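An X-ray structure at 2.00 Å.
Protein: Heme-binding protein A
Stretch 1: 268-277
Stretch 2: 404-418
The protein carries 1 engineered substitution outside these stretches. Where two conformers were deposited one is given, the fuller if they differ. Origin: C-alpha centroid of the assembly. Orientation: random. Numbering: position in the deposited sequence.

Stretch 1 268-277: GLNLAYIGLN
Stretch 2 404-418: EFAAGTYGWTSRNGD

What fastens the two stretches together? Strands 270-276 and 407-413 run antiparallel, their axes at 149° and 4.5 Å apart at closest approach, joined by a backbone ladder. Leu 271 pairs with Trp 412 (N to O and O to N, both 2.8 Å), Tyr 273 with Tyr 410 (N to O 2.9 Å, O to N 3.0 Å), and Gly 275 with Gly 408 (N to O 2.8 Å, O to N 3.1 Å). Past the strand ends, Ser 414 N donates to Leu 269 O at 3.0 Å and Asn 277 N to Ala 406 O at 2.8 Å. The non-hydrogen-bonded pairs Asn 270-Thr 413, Ala 272-Gly 411, Ile 274-Thr 409 and Leu 276-Ala 407 alternate with these, at CA-CA distances of 4.2 to 4.8 Å; close CA-H...O contacts, such as Ile 274 CA to Gly 408 O at 3.1 Å, fill the gaps.

Which side chains add polar links? Asn 277 (chi1 t, chi2 -17°) points toward the other stretch, and its ND2 donates to Phe 405 O at 2.8 Å, extending the ladder beyond the strand. A water bridges Asn 270 ND2 (2.9 Å; chi1 p, chi2 27°) and Thr 413 OG1 (2.7 Å; chi1 m). A second joins Tyr 273 OH (2.6 Å) to Gly 411 O (2.8 Å).

How do the aromatic side chains pack? Leu 271, Tyr 273, Tyr 410 and Trp 412 share one face of the sheet. Tyr 273 (chi1 p, chi2 91°) leans across so that Tyr 410 CB lies over its ring face, 3.4 Å from Tyr 273 CZ. Tyr 410 (chi1 m, chi2 -73°) runs back along its own strand toward Gly 408, bringing its CD2 edge within 3.6 Å of Gly 275 N. Glycine suits that place: a CB on Gly 275 would lie 2.7 Å from Tyr 410 CD2, and one on Gly 408 would clash with Tyr 410 OH. Farther along, Phe 405 (chi1 p, chi2 114°) offers a ring face to Asn 277 CB, 3.7 Å from Phe 405 CZ.

What fills the opposite face and the far end? Ala 407 is small enough to sit beside two branched chains, its CB 3.9 Å from Leu 276 CD2 (chi1 m, chi2 t) and 4.4 Å from Ile 274 CG2; Ile 274 (both chi m) also sets CD1 3.9 Å from Thr 409 CG2 (chi1 p). Leu 269 (phi/psi -87/69, m, t) rests CD1 4.0 Å from Gly 417 CA, where positive phi (69/12) favours glycine. Altogether 774 Å² is buried.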

ATOM      1  N   GLY A 268      -5.010   0.215   8.235  1.00 15.52           N
ATOM      2  CA  GLY A 268      -4.170   0.022   7.073  1.00 18.40           C
ATOM      3  C   GLY A 268      -5.070  -0.304   5.895  1.00 15.99           C
ATOM      4  O   GLY A 268      -6.194  -0.745   6.086  1.00 16.48           O
ATOM      5  N   LEU A 269      -4.578  -0.080   4.686  1.00 15.06           N
ATOM      6  CA  LEU A 269      -5.319  -0.425   3.470  1.00 14.83           C
ATOM      7  C   LEU A 269      -5.018  -1.871   3.120  1.00 16.49           C
ATOM      8  O   LEU A 269      -4.347  -2.161   2.132  1.00 20.39           O
ATOM      9  CB  LEU A 269      -4.916   0.503   2.325  1.00 12.29           C
ATOM     10  CG  LEU A 269      -5.013   1.991   2.672  1.00 19.47           C
ATOM     11  CD1 LEU A 269      -4.443   2.865   1.551  1.00 18.17           C
ATOM     12  CD2 LEU A 269      -6.439   2.409   3.011  1.00 14.37           C
ATOM     13  N   ASN A 270      -5.512  -2.778   3.957  1.00 19.02           N
ATOM     14  CA  ASN A 270      -5.209  -4.200   3.838  1.00 17.91           C
ATOM     15  C   ASN A 270      -6.391  -5.010   4.352  1.00 15.95           C
ATOM     16  O   ASN A 270      -7.358  -4.443   4.853  1.00 16.36           O
ATOM     17  CB  ASN A 270      -3.888  -4.572   4.571  1.00 11.74           C
ATOM     18  CG  ASN A 270      -3.934  -4.336   6.080  1.00 14.42           C
ATOM     19  OD1 ASN A 270      -4.981  -4.380   6.697  1.00 18.32           O
ATOM     20  ND2 ASN A 270      -2.774  -4.104   6.675  1.00 16.33           N
ATOM     21  N   LEU A 271      -6.329  -6.322   4.188  1.00 12.76           N
ATOM     22  CA  LEU A 271      -7.392  -7.216   4.650  1.00  9.47           C
ATOM     23  C   LEU A 271      -6.789  -8.557   4.992  1.00 16.18           C
ATOM     24  O   LEU A 271      -6.036  -9.129   4.201  1.00 16.45           O
ATOM     25  CB  LEU A 271      -8.446  -7.433   3.556  1.00 10.08           C
ATOM     26  CG  LEU A 271      -9.581  -8.433   3.884  1.00 10.18           C
ATOM     27  CD1 LEU A 271     -10.427  -7.921   5.045  1.00 12.80           C
ATOM     28  CD2 LEU A 271     -10.485  -8.729   2.641  1.00 10.43           C
ATOM     29  N   ALA A 272      -7.104  -9.051   6.183  1.00 17.72           N
ATOM     30  CA  ALA A 272      -6.725 -10.399   6.567  1.00 16.65           C
ATOM     31  C   ALA A 272      -8.008 -11.177   6.481  1.00 12.38           C
ATOM     32  O   ALA A 272      -9.034 -10.722   6.970  1.00 13.88           O
ATOM     33  CB  ALA A 272      -6.192 -10.421   7.993  1.00 11.18           C
ATOM     34  N   TYR A 273      -7.970 -12.344   5.854  1.00 17.72           N
ATOM     35  CA  TYR A 273      -9.206 -13.091   5.619  1.00 15.89           C
ATOM     36  C   TYR A 273      -8.938 -14.577   5.647  1.00 13.58           C
ATOM     37  O   TYR A 273      -7.800 -15.005   5.588  1.00 16.76           O
ATOM     38  CB  TYR A 273      -9.824 -12.709   4.271  1.00  9.33           C
ATOM     39  CG  TYR A 273      -8.945 -12.990   3.076  1.00 14.51           C
ATOM     40  CD1 TYR A 273      -9.010 -14.210   2.408  1.00 13.32           C
ATOM     41  CD2 TYR A 273      -8.048 -12.034   2.607  1.00 13.69           C
ATOM     42  CE1 TYR A 273      -8.216 -14.468   1.302  1.00 14.05           C
ATOM     43  CE2 TYR A 273      -7.259 -12.280   1.494  1.00 12.08           C
ATOM     44  CZ  TYR A 273      -7.342 -13.496   0.851  1.00 14.64           C
ATOM     45  OH  TYR A 273      -6.541 -13.747  -0.234  1.00 12.73           O
ATOM     46  N   ILE A 274     -10.003 -15.365   5.711  1.00 13.78           N
ATOM     47  CA  ILE A 274      -9.887 -16.797   5.509  1.00  9.47           C
ATOM     48  C   ILE A 274     -10.286 -17.052   4.056  1.00 11.72           C
ATOM     49  O   ILE A 274     -11.405 -16.755   3.657  1.00 15.74           O
ATOM     50  CB  ILE A 274     -10.813 -17.581   6.454  1.00 14.65           C
ATOM     51  CG1 ILE A 274     -10.497 -17.291   7.926  1.00 14.65           C
ATOM     52  CG2 ILE A 274     -10.756 -19.084   6.161  1.00 18.81           C
ATOM     53  CD1 ILE A 274      -9.061 -17.701   8.371  1.00 14.63           C
ATOM     54  N   GLY A 275      -9.375 -17.592   3.256  1.00 12.57           N
ATOM     55  CA  GLY A 275      -9.683 -17.886   1.866  1.00  9.42           C
ATOM     56  C   GLY A 275     -10.385 -19.229   1.841  1.00 18.73           C
ATOM     57  O   GLY A 275     -10.068 -20.094   2.648  1.00 16.86           O
ATOM     58  N   LEU A 276     -11.352 -19.394   0.941  1.00 10.50           N
ATOM     59  CA  LEU A 276     -12.019 -20.674   0.753  1.00 12.71           C
ATOM     60  C   LEU A 276     -11.956 -21.073  -0.712  1.00 15.97           C
ATOM     61  O   LEU A 276     -12.392 -20.329  -1.597  1.00 16.31           O
ATOM     62  CB  LEU A 276     -13.477 -20.579   1.200  1.00 14.29           C
ATOM     63  CG  LEU A 276     -13.731 -20.178   2.655  1.00 17.14           C
ATOM     64  CD1 LEU A 276     -15.244 -19.977   2.915  1.00 15.77           C
ATOM     65  CD2 LEU A 276     -13.158 -21.230   3.587  1.00 16.84           C
ATOM     66  N   ASN A 277     -11.425 -22.256  -0.981  1.00 18.65           N
ATOM     67  CA  ASN A 277     -11.312 -22.717  -2.358  1.00 10.25           C
ATOM     68  C   ASN A 277     -12.670 -23.165  -2.860  1.00 17.05           C
ATOM     69  O   ASN A 277     -13.106 -24.269  -2.562  1.00 16.02           O
ATOM     70  CB  ASN A 277     -10.344 -23.873  -2.418  1.00  9.95           C
ATOM     71  CG  ASN A 277     -10.104 -24.349  -3.811  1.00 20.85           C
ATOM     72  OD1 ASN A 277     -10.873 -24.053  -4.725  1.00 19.79           O
ATOM     73  ND2 ASN A 277      -9.026 -25.098  -3.993  1.00 23.59           N
ATOM     74  N   GLU A 404      -4.829 -26.181  -4.671  1.00 21.37           N
ATOM     75  CA  GLU A 404      -4.699 -27.346  -3.793  1.00 23.94           C
ATOM     76  C   GLU A 404      -5.291 -27.156  -2.394  1.00 25.64           C
ATOM     77  O   GLU A 404      -5.707 -28.124  -1.757  1.00 27.29           O
ATOM     78  CB  GLU A 404      -3.236 -27.749  -3.637  1.00 28.88           C
ATOM     79  CG  GLU A 404      -2.634 -28.430  -4.849  1.00 41.76           C
ATOM     80  CD  GLU A 404      -1.287 -29.042  -4.535  1.00 54.06           C
ATOM     81  OE1 GLU A 404      -1.207 -29.862  -3.588  1.00 57.48           O
ATOM     82  OE2 GLU A 404      -0.307 -28.688  -5.223  1.00 51.40           O
ATOM     83  N   PHE A 405      -5.317 -25.925  -1.898  1.00 20.79           N
ATOM     84  CA  PHE A 405      -5.785 -25.697  -0.532  1.00 17.18           C
ATOM     85  C   PHE A 405      -7.293 -25.849  -0.451  1.00 24.69           C
ATOM     86  O   PHE A 405      -7.988 -25.891  -1.487  1.00 20.37           O
ATOM     87  CB  PHE A 405      -5.395 -24.299  -0.046  1.00 20.26           C
ATOM     88  CG  PHE A 405      -6.291 -23.211  -0.563  1.00 13.93           C
ATOM     89  CD1 PHE A 405      -7.102 -22.492   0.304  1.00 19.69           C
ATOM     90  CD2 PHE A 405      -6.348 -22.933  -1.917  1.00 13.86           C
ATOM     91  CE1 PHE A 405      -7.945 -21.488  -0.168  1.00 18.28           C
ATOM     92  CE2 PHE A 405      -7.189 -21.944  -2.401  1.00 23.54           C
ATOM     93  CZ  PHE A 405      -7.987 -21.214  -1.518  1.00 22.66           C
ATOM     94  N   ALA A 406      -7.781 -25.944   0.789  1.00 19.63           N
ATOM     95  CA  ALA A 406      -9.207 -25.939   1.099  1.00 17.71           C
ATOM     96  C   ALA A 406      -9.570 -24.584   1.712  1.00 21.19           C
ATOM     97  O   ALA A 406     -10.212 -23.742   1.068  1.00 15.46           O
ATOM     98  CB  ALA A 406      -9.543 -27.073   2.076  1.00 14.68           C
ATOM     99  N   ALA A 407      -9.160 -24.391   2.968  1.00 16.53           N
ATOM    100  CA  ALA A 407      -9.261 -23.097   3.642  1.00 15.45           C
ATOM    101  C   ALA A 407      -7.861 -22.609   4.002  1.00 17.69           C
ATOM    102  O   ALA A 407      -6.935 -23.409   4.100  1.00 21.57           O
ATOM    103  CB  ALA A 407     -10.116 -23.209   4.910  1.00 18.52           C
ATOM    104  N   GLY A 408      -7.705 -21.308   4.216  1.00 21.14           N
ATOM    105  CA  GLY A 408      -6.419 -20.778   4.633  1.00 18.79           C
ATOM    106  C   GLY A 408      -6.467 -19.359   5.159  1.00 18.67           C
ATOM    107  O   GLY A 408      -7.456 -18.630   4.983  1.00 13.27           O
ATOM    108  N   THR A 409      -5.359 -18.966   5.782  1.00 15.00           N
ATOM    109  CA  THR A 409      -5.199 -17.651   6.381  1.00 15.53           C
ATOM    110  C   THR A 409      -4.363 -16.804   5.443  1.00 16.16           C
ATOM    111  O   THR A 409      -3.167 -17.046   5.274  1.00 19.45           O
ATOM    112  CB  THR A 409      -4.461 -17.722   7.732  1.00 18.24           C
ATOM    113  OG1 THR A 409      -3.208 -18.383   7.551  1.00 19.72           O
ATOM    114  CG2 THR A 409      -5.282 -18.475   8.776  1.00 13.33           C
ATOM    115  N   TYR A 410      -4.995 -15.799   4.850  1.00 13.73           N
ATOM    116  CA  TYR A 410      -4.349 -14.991   3.835  1.00 10.50           C
ATOM    117  C   TYR A 410      -4.540 -13.512   4.144  1.00 16.41           C
ATOM    118  O   TYR A 410      -5.351 -13.131   5.006  1.00 16.61           O
ATOM    119  CB  TYR A 410      -4.940 -15.332   2.450  1.00 10.99           C
ATOM    120  CG  TYR A 410      -4.835 -16.809   2.104  1.00 12.47           C
ATOM    121  CD1 TYR A 410      -3.606 -17.381   1.768  1.00 15.32           C
ATOM    122  CD2 TYR A 410      -5.954 -17.636   2.138  1.00 18.33           C
ATOM    123  CE1 TYR A 410      -3.498 -18.732   1.454  1.00 18.80           C
ATOM    124  CE2 TYR A 410      -5.862 -18.988   1.812  1.00 15.79           C
ATOM    125  CZ  TYR A 410      -4.632 -19.530   1.474  1.00 19.50           C
ATOM    126  OH  TYR A 410      -4.531 -20.868   1.153  1.00 14.55           O
ATOM    127  N   GLY A 411      -3.788 -12.681   3.439  1.00  9.78           N
ATOM    128  CA  GLY A 411      -3.912 -11.247   3.581  1.00 14.42           C
ATOM    129  C   GLY A 411      -3.647 -10.563   2.255  1.00 18.39           C
ATOM    130  O   GLY A 411      -2.972 -11.110   1.376  1.00 17.88           O
ATOM    131  N   TRP A 412      -4.205  -9.372   2.094  1.00 13.87           N
ATOM    132  CA  TRP A 412      -3.932  -8.577   0.906  1.00 17.79           C
ATOM    133  C   TRP A 412      -3.686  -7.131   1.308  1.00 18.00           C
ATOM    134  O   TRP A 412      -4.356  -6.607   2.198  1.00 17.17           O
ATOM    135  CB  TRP A 412      -5.119  -8.650  -0.067  1.00 18.91           C
ATOM    136  CG  TRP A 412      -4.980  -7.731  -1.252  1.00  9.37           C
ATOM    137  CD1 TRP A 412      -5.589  -6.513  -1.429  1.00 14.39           C
ATOM    138  CD2 TRP A 412      -4.180  -7.955  -2.413  1.00 12.89           C
ATOM    139  NE1 TRP A 412      -5.208  -5.967  -2.629  1.00 15.66           N
ATOM    140  CE2 TRP A 412      -4.345  -6.833  -3.257  1.00 17.89           C
ATOM    141  CE3 TRP A 412      -3.333  -8.999  -2.827  1.00 12.74           C
ATOM    142  CZ2 TRP A 412      -3.703  -6.723  -4.485  1.00 11.70           C
ATOM    143  CZ3 TRP A 412      -2.696  -8.890  -4.050  1.00 14.95           C
ATOM    144  CH2 TRP A 412      -2.884  -7.758  -4.867  1.00 14.96           C
ATOM    145  N   THR A 413      -2.728  -6.492   0.643  1.00 16.15           N
ATOM    146  CA  THR A 413      -2.466  -5.069   0.830  1.00 15.19           C
ATOM    147  C   THR A 413      -2.616  -4.343  -0.490  1.00 19.52           C
ATOM    148  O   THR A 413      -2.020  -4.736  -1.492  1.00 18.14           O
ATOM    149  CB  THR A 413      -1.040  -4.832   1.371  1.00 19.65           C
ATOM    150  OG1 THR A 413      -0.936  -5.400   2.680  1.00 18.91           O
ATOM    151  CG2 THR A 413      -0.729  -3.336   1.441  1.00 12.81           C
ATOM    152  N   SER A 414      -3.413  -3.282  -0.490  1.00 14.82           N
ATOM    153  CA  SER A 414      -3.575  -2.455  -1.676  1.00 14.66           C
ATOM    154  C   SER A 414      -2.482  -1.393  -1.726  1.00 19.94           C
ATOM    155  O   SER A 414      -2.230  -0.717  -0.732  1.00 19.26           O
ATOM    156  CB  SER A 414      -4.934  -1.773  -1.656  1.00 18.66           C
ATOM    157  OG  SER A 414      -5.062  -0.854  -2.731  1.00 17.62           O
ATOM    158  N   ARG A 415      -1.854  -1.222  -2.885  1.00 17.56           N
ATOM    159  CA  ARG A 415      -0.768  -0.255  -2.996  0.61 18.99           C
ATOM    160  C   ARG A 415      -1.217   1.141  -3.416  1.00 18.84           C
ATOM    161  O   ARG A 415      -0.528   2.105  -3.127  1.00 15.44           O
ATOM    162  CB  ARG A 415       0.330  -0.764  -3.932  0.61 26.77           C
ATOM    163  CG  ARG A 415       0.869  -2.128  -3.568  0.61 32.93           C
ATOM    164  CD  ARG A 415       1.807  -2.630  -4.649  0.61 42.56           C
ATOM    165  NE  ARG A 415       1.874  -4.086  -4.687  0.61 45.22           N
ATOM    166  CZ  ARG A 415       1.118  -4.846  -5.470  0.61 40.26           C
ATOM    167  NH1 ARG A 415       0.231  -4.291  -6.284  0.61 44.34           N
ATOM    168  NH2 ARG A 415       1.248  -6.161  -5.435  0.61 26.56           N
ATOM    169  N   ASN A 416      -2.373   1.256  -4.093  1.00 15.47           N
ATOM    170  CA  ASN A 416      -2.886   2.573  -4.490  1.00 10.23           C
ATOM    171  C   ASN A 416      -4.164   2.963  -3.757  1.00 17.78           C
ATOM    172  O   ASN A 416      -4.674   4.073  -3.907  1.00 17.85           O
ATOM    173  CB  ASN A 416      -3.051   2.713  -6.033  1.00 16.52           C
ATOM    174  CG  ASN A 416      -4.152   1.842  -6.619  1.00 14.91           C
ATOM    175  OD1 ASN A 416      -4.937   1.237  -5.906  1.00 22.82           O
ATOM    176  ND2 ASN A 416      -4.208   1.789  -7.951  1.00 18.82           N
ATOM    177  N   GLY A 417      -4.678   2.038  -2.954  1.00 16.61           N
ATOM    178  CA  GLY A 417      -5.858   2.281  -2.144  1.00 15.05           C
ATOM    179  C   GLY A 417      -7.180   2.430  -2.877  1.00 13.65           C
ATOM    180  O   GLY A 417      -8.160   2.854  -2.274  1.00 16.98           O
ATOM    181  N   ASP A 418      -7.234   2.087  -4.161  1.00 11.03           N
ATOM    182  CA  ASP A 418      -8.506   2.146  -4.903  1.00 12.66           C
ATOM    183  C   ASP A 418      -9.298   0.848  -4.723  1.00 15.36           C
ATOM    184  O   ASP A 418      -8.697  -0.225  -4.633  1.00 18.02           O
ATOM    185  CB  ASP A 418      -8.233   2.354  -6.399  1.00 14.12           C
ATOM    186  CG  ASP A 418      -9.477   2.730  -7.167  1.00 17.07           C
ATOM    187  OD1 ASP A 418     -10.213   1.823  -7.594  1.00 19.41           O
ATOM    188  OD2 ASP A 418      -9.733   3.934  -7.337  1.00 21.80           O
TER
HETATM  189  O   HOH W   1      -0.336  -4.787   5.220  1.00 31.22           O
HETATM  190  O   HOH W   2      -4.551 -12.091  -0.705  1.00 13.87           O